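Local coordinates for activated BY transcription factor SSRB (PDB 2WNW), which is a glycosyl hydrolase family 30 protein that joins a TIM-barrel domain to a beta-sandwich domain, at residues Ile173-Asn176 with Tyr177-Tyr181; Gln279-Ala282 with Gln283-Asp287; Leu334-Glu338 with Gly339-His343. One frame throughout, in Å; residues are numbered along the deposited sequence.

Contact 1. Residues Ile173-Asn176 with Tyr177-Tyr181; sequences IIIN and YLLEY
The Tyr177 ring meets Ile174 O at its edge, near the ring plane, and Tyr181 CD2 over one face, 3.9 Å above the plane and offset toward the rim. The Tyr181 ring, one turn further on, receives Tyr177 CE1 over one of its own faces, again toward the rim. CG of Tyr177 stands anti to its own N (chi1 161°), which carries the ring away from the preceding turn while CB stays 3.2 Å from Ile174 O. Four i to i+4 backbone hydrogen bonds give the evidence for unbroken alpha-helix: Tyr177 N to Ile173 O, Leu178 N to Ile174 O, Leu179 N to Ile175 O, and Glu180 N to Asn176 O, the last at 2.8 Å. On another side of the helix Ile175 CG2 lies 4.1 Å from Leu179 CD1, the two chains meeting at a slant, and Ile175 CD1 approaches Leu178 CD1 at the limit of apolar contact, 4.4 Å. Glu180 bends at chi2 (60°), and its carboxylate forms a salt bridge with Arg183 in the last turn. Helix 167-183 is one of the helices flanking the TIM barrel: Tyr177 packs on Met88 and Ile90 of strand 85-90, Tyr181 reaches Ile127 of helix 124-133 and hydrogen-bonds through OH to Asp119, and Ile174, Ile175 and Leu178 pack against helix 210-227.

Contact 2. Residues Gln279-Ala282 with Gln283-Asp287; sequences QYLA and QCLPD
Cys284 SG overlaps one face of the Tyr280 ring, 3.7 Å from its centroid and 18° off the ring normal, a sulfur-aromatic contact within the helix. The sulfur is displaced toward the rim, where CZ and CE2 are its nearest ring atoms, each at 3.6 Å. Tyr280 has CG anti to its N (chi1 -174°), whereas SG of Cys284 stands anti to its carbonyl carbon; together these torsions set the thiol above the ring one turn later. Gln279 and Gln283 run past each other at an angle with their amide planes 18° apart, and the touch is made by carbon, Gln279 CG lying 4.1 Å from Gln283 CD. Leu281 CD2 and Leu285 CD1 make a looser apolar pair at 4.4 Å. Helix 275-284 ends here: Leu285 N still bonds to Leu281 O at 2.7 Å, but the backbone of Leu285 has turned out of the helical conformation, and Pro286 CA then makes a CA-H...O contact of 3.5 Å with Ala282 O. This is the helix of the beta-alpha-beta unit between strands 264-268 and 289-294. Leu281 packs on Leu245 and Ala249 of helix 245-252 and on Leu290 of strand 289-294, while Tyr280 meets His40 of the second subunit. The chemistry therefore divides by side: apolar packing toward neighbouring helix and barrel strand, the Tyr280 ring and the Gln279 and Gln283 side chains where the second subunit approaches.

Contact 3. Residues Leu334-Glu338 with Gly339-His343; sequences LLNSE and GGPNH
Leu335 has CG anti to its carbonyl carbon and an extended chi2, which spreads its methyls over the returning glycines: CD1 is 3.7 Å from Gly339 O and CD2 is 3.6 Å from Gly340 O. Asn336 takes chi1 63°, with CG between its N and carbonyl carbon, and this swings the side chain in toward the backbone of Gly339 and Gly340. CG lies 3.1 Å from Gly340 O. Residues Asn336 to Gly339 form a type I beta turn with a G1 bulge, Gly339 being the bulge glycine. Three observations support this: Gly339 N donates to Asn336 O at 2.9 Å, from well above the carbonyl plane; Asn336 N makes a nearly straight bond (179°) to Gly340 O, 2.8 Å long; and Gly339 has a positive phi (90°), a left-handed backbone conformation that glycine adopts readily. Pro341 follows through a cis peptide bond. The turn follows strand 332-336, which pairs in parallel with strand 352-355 through Leu335 and Tyr354; Gln353 NE2 also hydrogen-bonds to Asn336 O. Further along the loop, the side chain of Asn342 hydrogen-bonds to Asp94 and that of His343 to Asp204.

All three contacts are local and belong to the TIM-barrel domain, yet none touches another: the nearest atoms of contacts 1 and 3 are about 15 Å apart, and the centres of contacts 2 and 3, on opposite sides of the chain's centre, about 37 Å. Contacts 1 and 2 each lie on a barrel helix, one mid-helix and largely buried, the other at a C-terminal end on the surface and against the second subunit. Contact 3, partly buried, belongs instead to a turn leaving a short strand. Aliphatic and tyrosine packing accordingly prevails in 173-181, a sulfur-aromatic contact and glutamine side-chain packing mark 279-287, and backbone hydrogen bonding around a glycine with positive phi shapes 334-343.

Contact 1. Residues Ile173-Asn176 with Tyr177-Tyr181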
loop_
_atom_site.group_PDB
_atom_site.type_symbol
_atom_site.label_atom_id
_atom_site.label_comp_id
_atom_site.label_asym_id
_atom_site.label_seq_id
_atom_site.Cartn_x
_atom_site.Cartn_y
_atom_site.Cartn_z
ATOM N N ILE A 173 -30.812 15.956 23.536
ATOM C CA ILE A 173 -30.251 17.257 23.188
ATOM C C ILE A 173 -29.773 17.237 21.742
ATOM O O ILE A 173 -29.985 18.198 21.000
ATOM C CB ILE A 173 -29.060 17.627 24.094
ATOM C CG1 ILE A 173 -29.560 17.907 25.512
ATOM C CG2 ILE A 173 -28.326 18.847 23.526
ATOM C CD1 ILE A 173 -28.467 18.292 26.468
ATOM N N ILE A 174 -29.127 16.141 21.349
ATOM C CA ILE A 174 -28.630 16.007 19.982
ATOM C C ILE A 174 -29.790 16.057 18.991
ATOM O O ILE A 174 -29.669 16.641 17.918
ATOM C CB ILE A 174 -27.826 14.696 19.804
ATOM C CG1 ILE A 174 -26.530 14.780 20.616
ATOM C CG2 ILE A 174 -27.507 14.468 18.333
ATOM C CD1 ILE A 174 -25.725 13.491 20.650
ATOM N N ILE A 175 -30.918 15.452 19.347
ATOM C CA ILE A 175 -32.077 15.491 18.462
ATOM C C ILE A 175 -32.555 16.943 18.331
ATOM O O ILE A 175 -32.865 17.403 17.233
ATOM C CB ILE A 175 -33.237 14.617 18.998
ATOM C CG1 ILE A 175 -32.833 13.141 18.976
ATOM C CG2 ILE A 175 -34.490 14.836 18.155
ATOM C CD1 ILE A 175 -32.586 12.581 17.577
ATOM N N ASN A 176 -32.604 17.671 19.444
ATOM C CA ASN A 176 -33.040 19.064 19.377
ATOM C C ASN A 176 -32.066 19.915 18.572
ATOM O O ASN A 176 -32.460 20.889 17.927
ATOM C CB ASN A 176 -33.237 19.646 20.777
ATOM C CG ASN A 176 -34.615 19.343 21.331
ATOM O OD1 ASN A 176 -34.796 18.416 22.117
ATOM N ND2 ASN A 176 -35.604 20.118 20.896
ATOM N N TYR A 177 -30.791 19.542 18.613
ATOM C CA TYR A 177 -29.769 20.233 17.839
ATOM C C TYR A 177 -30.157 20.057 16.367
ATOM O O TYR A 177 -30.171 21.015 15.592
ATOM C CB TYR A 177 -28.400 19.589 18.100
ATOM C CG TYR A 177 -27.347 19.893 17.051
ATOM C CD1 TYR A 177 -26.567 21.046 17.125
ATOM C CD2 TYR A 177 -27.133 19.019 15.983
ATOM C CE1 TYR A 177 -25.596 21.322 16.162
ATOM C CE2 TYR A 177 -26.167 19.286 15.014
ATOM C CZ TYR A 177 -25.403 20.437 15.112
ATOM O OH TYR A 177 -24.441 20.694 14.168
ATOM N N LEU A 178 -30.486 18.821 15.993
ATOM C CA LEU A 178 -30.876 18.518 14.619
ATOM C C LEU A 178 -32.150 19.260 14.205
ATOM O O LEU A 178 -32.236 19.773 13.091
ATOM C CB LEU A 178 -31.071 17.007 14.440
ATOM C CG LEU A 178 -29.817 16.128 14.548
ATOM C CD1 LEU A 178 -30.208 14.658 14.482
ATOM C CD2 LEU A 178 -28.847 16.474 13.424
ATOM N N LEU A 179 -33.137 19.312 15.098
ATOM C CA LEU A 179 -34.387 20.013 14.799
ATOM C C LEU A 179 -34.130 21.510 14.662
ATOM O O LEU A 179 -34.674 22.169 13.773
ATOM C CB LEU A 179 -35.413 19.761 15.905
ATOM C CG LEU A 179 -35.854 18.305 16.053
ATOM C CD1 LEU A 179 -36.776 18.166 17.246
ATOM C CD2 LEU A 179 -36.547 17.854 14.773
ATOM N N GLU A 180 -33.299 22.039 15.554
ATOM C CA GLU A 180 -32.936 23.455 15.542
ATOM C C GLU A 180 -32.314 23.834 14.198
ATOM O O GLU A 180 -32.721 24.810 13.564
ATOM C CB GLU A 180 -31.953 23.736 16.683
ATOM C CG GLU A 180 -31.107 25.000 16.545
ATOM C CD GLU A 180 -31.929 26.274 16.461
ATOM O OE1 GLU A 180 -33.084 26.287 16.936
ATOM O OE2 GLU A 180 -31.402 27.275 15.928
ATOM N N TYR A 181 -31.329 23.058 13.758
ATOM C CA TYR A 181 -30.682 23.337 12.487
ATOM C C TYR A 181 -31.625 23.160 11.296
ATOM O O TYR A 181 -31.563 23.927 10.336
ATOM C CB TYR A 181 -29.429 22.465 12.324
ATOM C CG TYR A 181 -28.201 23.060 12.992
ATOM C CD1 TYR A 181 -27.018 23.249 12.279
ATOM C CD2 TYR A 181 -28.239 23.478 14.322
ATOM C CE1 TYR A 181 -25.902 23.847 12.875
ATOM C CE2 TYR A 181 -27.134 24.076 14.925
ATOM C CZ TYR A 181 -25.970 24.258 14.198
ATOM O OH TYR A 181 -24.881 24.857 14.789
#

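Contact 2. Residues Gln279-Ala282 with Gln283-Asp287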
loop_
_atom_site.group_PDB
_atom_site.type_symbol
_atom_site.label_atom_id
_atom_site.label_comp_id
_atom_site.label_asym_id
_atom_site.label_seq_id
_atom_site.Cartn_x
_atom_site.Cartn_y
_atom_site.Cartn_z
ATOM N N GLN A 279 -7.022 -0.219 4.777
ATOM C CA GLN A 279 -7.144 -1.277 3.777
ATOM C C GLN A 279 -7.696 -2.587 4.333
ATOM O O GLN A 279 -8.535 -3.229 3.697
ATOM C CB GLN A 279 -5.793 -1.531 3.109
ATOM C CG GLN A 279 -5.876 -2.513 1.956
ATOM C CD GLN A 279 -4.796 -2.280 0.930
ATOM O OE1 GLN A 279 -3.611 -2.482 1.200
ATOM N NE2 GLN A 279 -5.197 -1.838 -0.259
ATOM N N TYR A 280 -7.233 -2.982 5.514
ATOM C CA TYR A 280 -7.711 -4.217 6.131
ATOM C C TYR A 280 -9.217 -4.126 6.385
ATOM O O TYR A 280 -9.962 -5.060 6.094
ATOM C CB TYR A 280 -6.990 -4.475 7.459
ATOM C CG TYR A 280 -7.320 -5.819 8.085
ATOM C CD1 TYR A 280 -6.864 -7.009 7.515
ATOM C CD2 TYR A 280 -8.091 -5.900 9.243
ATOM C CE1 TYR A 280 -7.165 -8.246 8.084
ATOM C CE2 TYR A 280 -8.400 -7.132 9.821
ATOM C CZ TYR A 280 -7.933 -8.299 9.238
ATOM O OH TYR A 280 -8.233 -9.518 9.807
ATOM N N LEU A 281 -9.664 -3.002 6.937
ATOM C CA LEU A 281 -11.087 -2.830 7.213
ATOM C C LEU A 281 -11.897 -2.717 5.926
ATOM O O LEU A 281 -13.063 -3.115 5.877
ATOM C CB LEU A 281 -11.327 -1.591 8.085
ATOM C CG LEU A 281 -10.823 -1.643 9.533
ATOM C CD1 LEU A 281 -11.389 -0.445 10.291
ATOM C CD2 LEU A 281 -11.264 -2.938 10.210
ATOM N N ALA A 282 -11.280 -2.169 4.884
ATOM C CA ALA A 282 -11.964 -2.025 3.605
ATOM C C ALA A 282 -12.244 -3.411 3.028
ATOM O O ALA A 282 -13.239 -3.617 2.336
ATOM C CB ALA A 282 -11.107 -1.216 2.637
ATOM N N GLN A 283 -11.365 -4.361 3.323
ATOM C CA GLN A 283 -11.530 -5.722 2.824
ATOM C C GLN A 283 -12.449 -6.545 3.729
ATOM O O GLN A 283 -13.210 -7.383 3.247
ATOM C CB GLN A 283 -10.157 -6.394 2.695
ATOM C CG GLN A 283 -9.183 -5.600 1.824
ATOM C CD GLN A 283 -7.763 -6.145 1.854
ATOM O OE1 GLN A 283 -7.232 -6.477 2.917
ATOM N NE2 GLN A 283 -7.133 -6.218 0.685
ATOM N N CYS A 284 -12.387 -6.289 5.035
ATOM C CA CYS A 284 -13.210 -7.010 6.006
ATOM C C CYS A 284 -14.629 -6.458 6.148
ATOM O O CYS A 284 -15.567 -7.207 6.423
ATOM C CB CYS A 284 -12.526 -7.006 7.377
ATOM S SG CYS A 284 -11.007 -7.988 7.442
ATOM N N LEU A 285 -14.782 -5.152 5.965
ATOM C CA LEU A 285 -16.085 -4.500 6.073
ATOM C C LEU A 285 -16.373 -3.727 4.790
ATOM O O LEU A 285 -16.519 -2.501 4.806
ATOM C CB LEU A 285 -16.088 -3.541 7.262
ATOM C CG LEU A 285 -15.810 -4.180 8.624
ATOM C CD1 LEU A 285 -15.609 -3.089 9.670
ATOM C CD2 LEU A 285 -16.969 -5.090 9.007
ATOM N N PRO A 286 -16.471 -4.440 3.659
ATOM C CA PRO A 286 -16.736 -3.802 2.368
ATOM C C PRO A 286 -17.985 -2.937 2.297
ATOM O O PRO A 286 -18.044 -2.007 1.496
ATOM C CB PRO A 286 -16.795 -4.987 1.404
ATOM C CG PRO A 286 -17.298 -6.094 2.263
ATOM C CD PRO A 286 -16.498 -5.907 3.528
ATOM N N ASP A 287 -18.978 -3.228 3.130
ATOM C CA ASP A 287 -20.213 -2.450 3.097
ATOM C C ASP A 287 -20.245 -1.271 4.064
ATOM O O ASP A 287 -21.232 -0.534 4.108
ATOM C CB ASP A 287 -21.424 -3.355 3.347
ATOM C CG ASP A 287 -21.522 -4.492 2.341
ATOM O OD1 ASP A 287 -21.296 -4.249 1.136
ATOM O OD2 ASP A 287 -21.834 -5.630 2.756
#

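Contact 3. Residues Leu334-Glu338 with Gly339-His343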
loop_
_atom_site.group_PDB
_atom_site.type_symbol
_atom_site.label_atom_id
_atom_site.label_comp_id
_atom_site.label_asym_id
_atom_site.label_seq_id
_atom_site.Cartn_x
_atom_site.Cartn_y
_atom_site.Cartn_z
ATOM N N LEU A 334 -11.488 27.915 7.846
ATOM C CA LEU A 334 -10.929 29.252 7.953
ATOM C C LEU A 334 -10.555 29.614 9.382
ATOM O O LEU A 334 -11.215 29.190 10.325
ATOM C CB LEU A 334 -11.990 30.235 7.444
ATOM C CG LEU A 334 -11.892 31.721 7.781
ATOM C CD1 LEU A 334 -10.855 32.363 6.880
ATOM C CD2 LEU A 334 -13.259 32.385 7.586
ATOM N N LEU A 335 -9.502 30.413 9.531
ATOM C CA LEU A 335 -9.052 30.870 10.843
ATOM C C LEU A 335 -8.410 32.245 10.677
ATOM O O LEU A 335 -8.176 32.686 9.552
ATOM C CB LEU A 335 -8.041 29.886 11.439
ATOM C CG LEU A 335 -8.580 28.507 11.845
ATOM C CD1 LEU A 335 -7.434 27.642 12.347
ATOM C CD2 LEU A 335 -9.637 28.663 12.933
ATOM N N ASN A 336 -8.135 32.935 11.779
ATOM C CA ASN A 336 -7.511 34.249 11.656
ATOM C C ASN A 336 -6.016 34.100 11.374
ATOM O O ASN A 336 -5.495 32.983 11.318
ATOM C CB ASN A 336 -7.785 35.118 12.901
ATOM C CG ASN A 336 -7.188 34.556 14.178
ATOM O OD1 ASN A 336 -7.700 34.816 15.272
ATOM N ND2 ASN A 336 -6.103 33.813 14.058
ATOM N N SER A 337 -5.337 35.225 11.174
ATOM C CA SER A 337 -3.913 35.218 10.853
ATOM C C SER A 337 -3.033 34.384 11.771
ATOM O O SER A 337 -2.056 33.794 11.313
ATOM C CB SER A 337 -3.378 36.651 10.820
ATOM O OG SER A 337 -4.097 37.429 9.885
ATOM N N GLU A 338 -3.364 34.323 13.056
ATOM C CA GLU A 338 -2.538 33.562 13.983
ATOM C C GLU A 338 -2.974 32.112 14.174
ATOM O O GLU A 338 -2.346 31.370 14.928
ATOM C CB GLU A 338 -2.470 34.267 15.343
ATOM C CG GLU A 338 -3.684 34.072 16.237
ATOM C CD GLU A 338 -3.514 34.745 17.594
ATOM O OE1 GLU A 338 -2.418 34.624 18.183
ATOM O OE2 GLU A 338 -4.475 35.385 18.071
ATOM N N GLY A 339 -4.043 31.710 13.492
ATOM C CA GLY A 339 -4.516 30.340 13.605
ATOM C C GLY A 339 -5.535 30.142 14.710
ATOM O O GLY A 339 -5.666 29.044 15.266
ATOM N N GLY A 340 -6.257 31.211 15.029
ATOM C CA GLY A 340 -7.269 31.149 16.068
ATOM C C GLY A 340 -8.597 31.646 15.537
ATOM O O GLY A 340 -8.745 31.827 14.328
ATOM N N PRO A 341 -9.577 31.915 16.414
ATOM C CA PRO A 341 -9.508 31.783 17.872
ATOM C C PRO A 341 -9.660 30.353 18.388
ATOM O O PRO A 341 -10.385 29.548 17.807
ATOM C CB PRO A 341 -10.643 32.683 18.343
ATOM C CG PRO A 341 -11.682 32.446 17.286
ATOM C CD PRO A 341 -10.876 32.475 15.999
ATOM N N ASN A 342 -8.971 30.053 19.485
ATOM C CA ASN A 342 -9.019 28.734 20.119
ATOM C C ASN A 342 -8.986 29.013 21.622
ATOM O O ASN A 342 -8.034 29.615 22.120
ATOM C CB ASN A 342 -7.804 27.902 19.696
ATOM C CG ASN A 342 -7.856 26.479 20.219
ATOM O OD1 ASN A 342 -7.696 26.233 21.419
ATOM N ND2 ASN A 342 -8.085 25.527 19.316
ATOM N N HIS A 343 -10.012 28.574 22.347
ATOM C CA HIS A 343 -10.074 28.869 23.774
ATOM C C HIS A 343 -9.055 28.172 24.673
ATOM O O HIS A 343 -9.038 28.402 25.880
ATOM C CB HIS A 343 -11.513 28.682 24.295
ATOM C CG HIS A 343 -11.904 27.264 24.572
ATOM N ND1 HIS A 343 -11.537 26.602 25.724
ATOM C CD2 HIS A 343 -12.680 26.401 23.874
ATOM C CE1 HIS A 343 -12.073 25.394 25.726
ATOM N NE2 HIS A 343 -12.772 25.248 24.614
#